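Local coordinates for protein putative glycosylhydrolase (Parabacteroides distasonis, PDB 3S5Q) that is probably a glycoside hydrolase with a concanavalin A-like fold, related to the 3-keto-disaccharide hydrolases, whose substrate and activity remain unestablished, at residues Asn75-Lys85 with Pro188-His199. Numbering follows the deposited sequence.
With EDO (1,2-ethanediol), chain J.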
loop_
_atom_site.group_PDB
_atom_site.type_symbol
_atom_site.label_atom_id
_atom_site.label_comp_id
_atom_site.label_asym_id
_atom_site.label_seq_id
_atom_site.Cartn_x
_atom_site.Cartn_y
_atom_site.Cartn_z
ATOM N N ASN A 75 0.406 -5.865 10.124
ATOM C CA ASN A 75 1.156 -6.256 8.937
ATOM C C ASN A 75 0.120 -6.456 7.799
ATOM O O ASN A 75 -0.802 -7.283 7.924
ATOM C CB ASN A 75 1.902 -7.559 9.262
ATOM C CG ASN A 75 2.919 -7.954 8.209
ATOM O OD1 ASN A 75 2.713 -7.756 7.024
ATOM N ND2 ASN A 75 4.017 -8.538 8.643
ATOM N N SER A 76 0.263 -5.688 6.718
ATOM C CA SER A 76 -0.699 -5.625 5.610
ATOM C C SER A 76 0.061 -4.957 4.441
ATOM O O SER A 76 1.303 -5.005 4.388
ATOM C CB SER A 76 -1.935 -4.827 6.064
ATOM O OG SER A 76 -2.955 -4.699 5.065
ATOM N N GLY A 77 -0.650 -4.308 3.538
ATOM C CA GLY A 77 -0.023 -3.602 2.428
ATOM C C GLY A 77 -0.984 -3.291 1.292
ATOM O O GLY A 77 -2.163 -3.687 1.317
ATOM N N VAL A 78 -0.471 -2.559 0.302
ATOM C CA VAL A 78 -1.214 -2.192 -0.876
ATOM C C VAL A 78 -0.483 -2.854 -2.040
ATOM O O VAL A 78 0.735 -2.790 -2.135
ATOM C CB VAL A 78 -1.265 -0.665 -1.085
ATOM C CG1 VAL A 78 -2.086 -0.319 -2.372
ATOM C CG2 VAL A 78 -1.836 0.027 0.158
ATOM N N VAL A 79 -1.249 -3.515 -2.897
ATOM C CA VAL A 79 -0.715 -4.254 -4.004
ATOM C C VAL A 79 -1.104 -3.554 -5.322
ATOM O O VAL A 79 -2.275 -3.265 -5.576
ATOM C CB VAL A 79 -1.257 -5.708 -3.952
ATOM C CG1 VAL A 79 -0.757 -6.541 -5.177
ATOM C CG2 VAL A 79 -0.897 -6.406 -2.587
ATOM N N ILE A 80 -0.119 -3.263 -6.161
ATOM C CA ILE A 80 -0.401 -2.646 -7.449
ATOM C C ILE A 80 0.169 -3.519 -8.569
ATOM O O ILE A 80 0.938 -4.454 -8.315
ATOM C CB ILE A 80 0.134 -1.205 -7.524
ATOM C CG1 ILE A 80 1.684 -1.184 -7.445
ATOM C CG2 ILE A 80 -0.549 -0.343 -6.429
ATOM C CD1 ILE A 80 2.393 0.152 -7.740
ATOM N N TYR A 81 -0.284 -3.238 -9.778
ATOM C CA TYR A 81 0.188 -3.906 -10.971
ATOM C C TYR A 81 0.003 -5.435 -10.879
ATOM O O TYR A 81 0.853 -6.200 -11.330
ATOM C CB TYR A 81 1.635 -3.546 -11.195
ATOM C CG TYR A 81 1.952 -2.066 -11.409
ATOM C CD1 TYR A 81 0.958 -1.114 -11.677
ATOM C CD2 TYR A 81 3.290 -1.653 -11.512
ATOM C CE1 TYR A 81 1.285 0.227 -11.945
ATOM C CE2 TYR A 81 3.618 -0.344 -11.784
ATOM C CZ TYR A 81 2.622 0.591 -12.004
ATOM O OH TYR A 81 2.988 1.883 -12.284
ATOM N N CYS A 82 -1.102 -5.875 -10.276
ATOM C CA CYS A 82 -1.346 -7.322 -10.125
ATOM C C CYS A 82 -1.936 -7.914 -11.389
ATOM O O CYS A 82 -3.026 -7.548 -11.816
ATOM C CB CYS A 82 -2.281 -7.618 -8.958
ATOM S SG CYS A 82 -2.490 -9.395 -8.694
ATOM N N THR A 83 -1.228 -8.850 -11.990
ATOM C CA THR A 83 -1.710 -9.461 -13.229
ATOM C C THR A 83 -2.419 -10.801 -12.990
ATOM O O THR A 83 -2.965 -11.390 -13.932
ATOM C CB THR A 83 -0.511 -9.653 -14.176
ATOM O OG1 THR A 83 0.467 -10.437 -13.495
ATOM C CG2 THR A 83 0.063 -8.289 -14.532
ATOM N N ASP A 84 -2.342 -11.316 -11.754
ATOM C CA ASP A 84 -2.968 -12.605 -11.402
ATOM C C ASP A 84 -3.321 -12.556 -9.938
ATOM O O ASP A 84 -2.444 -12.650 -9.080
ATOM C CB ASP A 84 -2.022 -13.763 -11.684
ATOM C CG ASP A 84 -2.673 -15.136 -11.492
ATOM O OD1 ASP A 84 -3.558 -15.326 -10.609
ATOM O OD2 ASP A 84 -2.251 -16.048 -12.232
ATOM N N LYS A 85 -4.590 -12.337 -9.662
ATOM C CA LYS A 85 -5.044 -12.193 -8.295
ATOM C C LYS A 85 -4.849 -13.506 -7.513
ATOM O O LYS A 85 -4.434 -13.479 -6.348
ATOM C CB LYS A 85 -6.490 -11.675 -8.252
ATOM C CG LYS A 85 -6.581 -10.220 -8.723
ATOM C CD LYS A 85 -8.017 -9.662 -8.666
ATOM C CE LYS A 85 -8.835 -9.875 -9.915
ATOM N NZ LYS A 85 -10.119 -9.088 -9.802
ATOM N N PRO A 188 4.903 -5.901 -15.878
ATOM C CA PRO A 188 3.850 -5.036 -16.413
ATOM C C PRO A 188 3.488 -3.906 -15.462
ATOM O O PRO A 188 3.470 -4.132 -14.258
ATOM C CB PRO A 188 2.647 -5.965 -16.502
ATOM C CG PRO A 188 3.232 -7.288 -16.766
ATOM C CD PRO A 188 4.436 -7.299 -15.819
ATOM N N THR A 189 3.213 -2.720 -16.009
ATOM C CA THR A 189 2.890 -1.541 -15.198
ATOM C C THR A 189 1.386 -1.230 -15.277
ATOM O O THR A 189 0.967 -0.074 -15.229
ATOM C CB THR A 189 3.778 -0.352 -15.589
ATOM O OG1 THR A 189 3.584 -0.038 -16.982
ATOM C CG2 THR A 189 5.266 -0.706 -15.334
ATOM N N LYS A 190 0.584 -2.301 -15.396
ATOM C CA LYS A 190 -0.878 -2.239 -15.432
ATOM C C LYS A 190 -1.421 -3.491 -14.702
ATOM O O LYS A 190 -0.937 -4.613 -14.909
ATOM C CB LYS A 190 -1.379 -2.193 -16.886
ATOM C CG LYS A 190 -2.915 -2.014 -17.017
ATOM C CD LYS A 190 -3.442 -2.082 -18.470
ATOM C CE LYS A 190 -4.812 -1.421 -18.583
ATOM N NZ LYS A 190 -5.243 -1.280 -20.023
ATOM N N GLY A 191 -2.393 -3.304 -13.814
ATOM C CA GLY A 191 -2.927 -4.436 -13.125
ATOM C C GLY A 191 -4.027 -4.073 -12.159
ATOM O O GLY A 191 -4.366 -2.917 -12.001
ATOM N N TYR A 192 -4.562 -5.101 -11.509
ATOM C CA TYR A 192 -5.535 -4.930 -10.449
ATOM C C TYR A 192 -4.833 -4.242 -9.291
ATOM O O TYR A 192 -3.609 -4.370 -9.117
ATOM C CB TYR A 192 -6.101 -6.297 -9.993
ATOM C CG TYR A 192 -6.781 -7.007 -11.116
ATOM C CD1 TYR A 192 -8.048 -6.618 -11.535
ATOM C CD2 TYR A 192 -6.131 -8.012 -11.826
ATOM C CE1 TYR A 192 -8.650 -7.248 -12.605
ATOM C CE2 TYR A 192 -6.735 -8.659 -12.873
ATOM C CZ TYR A 192 -7.984 -8.255 -13.276
ATOM O OH TYR A 192 -8.605 -8.910 -14.320
ATOM N N ILE A 193 -5.628 -3.541 -8.487
ATOM C CA ILE A 193 -5.148 -2.969 -7.237
ATOM C C ILE A 193 -5.799 -3.766 -6.105
ATOM O O ILE A 193 -6.965 -4.109 -6.195
ATOM C CB ILE A 193 -5.518 -1.466 -7.103
ATOM C CG1 ILE A 193 -4.747 -0.599 -8.106
ATOM C CG2 ILE A 193 -5.301 -1.010 -5.651
ATOM C CD1 ILE A 193 -5.207 0.857 -8.158
ATOM N N GLY A 194 -5.023 -4.065 -5.065
ATOM C CA GLY A 194 -5.521 -4.783 -3.898
ATOM C C GLY A 194 -5.010 -4.232 -2.601
ATOM O O GLY A 194 -3.962 -3.576 -2.550
ATOM N N LEU A 195 -5.782 -4.487 -1.546
ATOM C CA LEU A 195 -5.334 -4.355 -0.180
ATOM C C LEU A 195 -5.132 -5.749 0.439
ATOM O O LEU A 195 -6.040 -6.596 0.435
ATOM C CB LEU A 195 -6.361 -3.587 0.627
ATOM C CG LEU A 195 -6.834 -2.294 0.020
ATOM C CD1 LEU A 195 -7.898 -1.731 0.939
ATOM C CD2 LEU A 195 -5.628 -1.302 -0.223
ATOM N N GLN A 196 -3.929 -5.990 0.954
ATOM C CA GLN A 196 -3.657 -7.225 1.652
ATOM C C GLN A 196 -4.559 -7.225 2.891
ATOM O O GLN A 196 -4.889 -6.176 3.403
ATOM C CB GLN A 196 -2.175 -7.338 2.038
ATOM C CG GLN A 196 -1.777 -8.766 2.499
ATOM C CD GLN A 196 -0.295 -8.931 2.927
ATOM O OE1 GLN A 196 0.532 -7.999 2.836
ATOM N NE2 GLN A 196 0.035 -10.140 3.381
ATOM N N GLY A 197 -4.978 -8.392 3.335
ATOM C CA GLY A 197 -5.700 -8.491 4.602
ATOM C C GLY A 197 -4.753 -8.458 5.800
ATOM O O GLY A 197 -3.619 -7.968 5.745
ATOM N N LYS A 198 -5.262 -8.999 6.886
ATOM C CA LYS A 198 -4.605 -9.093 8.175
ATOM C C LYS A 198 -3.535 -10.225 8.139
ATOM O O LYS A 198 -3.847 -11.398 8.387
ATOM C CB LYS A 198 -5.751 -9.409 9.152
ATOM C CG LYS A 198 -5.543 -9.305 10.633
ATOM C CD LYS A 198 -6.751 -10.001 11.315
ATOM C CE LYS A 198 -6.654 -10.068 12.846
ATOM N NZ LYS A 198 -7.956 -10.449 13.489
ATOM N N HIS A 199 -2.287 -9.878 7.822
ATOM C CA HIS A 199 -1.179 -10.868 7.743
ATOM C C HIS A 199 -0.559 -11.139 9.132
ATOM O O HIS A 199 0.222 -12.083 9.306
ATOM C CB HIS A 199 -0.114 -10.377 6.743
ATOM C CG HIS A 199 0.909 -11.405 6.345
ATOM N ND1 HIS A 199 0.602 -12.525 5.597
ATOM C CD2 HIS A 199 2.254 -11.428 6.517
ATOM C CE1 HIS A 199 1.706 -13.212 5.365
ATOM N NE2 HIS A 199 2.725 -12.562 5.901
HETATM C C1 EDO J . 5.986 1.271 -19.891
HETATM O O1 EDO J . 6.595 2.443 -19.364
HETATM C C2 EDO J . 6.102 0.230 -18.788
HETATM O O2 EDO J . 5.232 -0.873 -19.052
HETATM O O HOH W 1 1.377 2.532 -14.435
HETATM O O HOH W 2 -2.345 -1.442 -10.716
HETATM O O HOH W 3 3.070 -6.555 -12.648
#
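Val79 and Gly194 form a hydrogen-bonded antiparallel pair, with Val79 N 2.7 Å from Gly194 O and the reverse bond between Gly194 N and Val79 O, and Val78 faces Leu195 in the adjoining non-hydrogen-bonded pair. Beyond Val79 the register slips by one residue at a beta bulge. There Tyr81 takes positive backbone angles (57°/37°), and pairing resumes between Cys82 and Tyr192; a water spans the slip from Tyr81 N to Gly191 O. The backbone of Gly191 passes close against Tyr81, the two CA atoms 3.8 Å apart.

The Tyr81 ring is sandwiched: Thr189 CA sits 3.6 Å from the ring centroid, almost straight over one face, while Ile80 CD1 covers the opposite one. Its hydroxyl is tied to Gly144 O and, through a water, to Thr189 O. Beyond the bulge Lys85 crosses the Tyr192 ring at about a right angle. Turned about CG-CD (chi3 -89°), the chain bends where it lies over the ring and puts CE 3.5 Å from the Tyr192 centroid, with NZ at 3.9 Å in a cation-pi contact; the ammonium also donates to Thr55 O. At the other end, Ser76 OG gives a hydrogen bond to Gln196 O (2.9 Å), arriving from above the carbonyl plane, and His199 N reaches Asn75 O. The Asn75 amide lies alongside the His199 imidazole, whose ND1 is bound to Asp50.

These are inner strands of the five-stranded sheet: 53-55 flanks 192-195, and 93-98 flanks 75-82. Val78, Ile80, Ile193 and Leu195 face strands 62-70 and 204-213 of the other sheet, filling the core of a concanavalin A-like sandwich, whereas Val79, Cys82 and Lys85 touch Trp54 of strand 53-55.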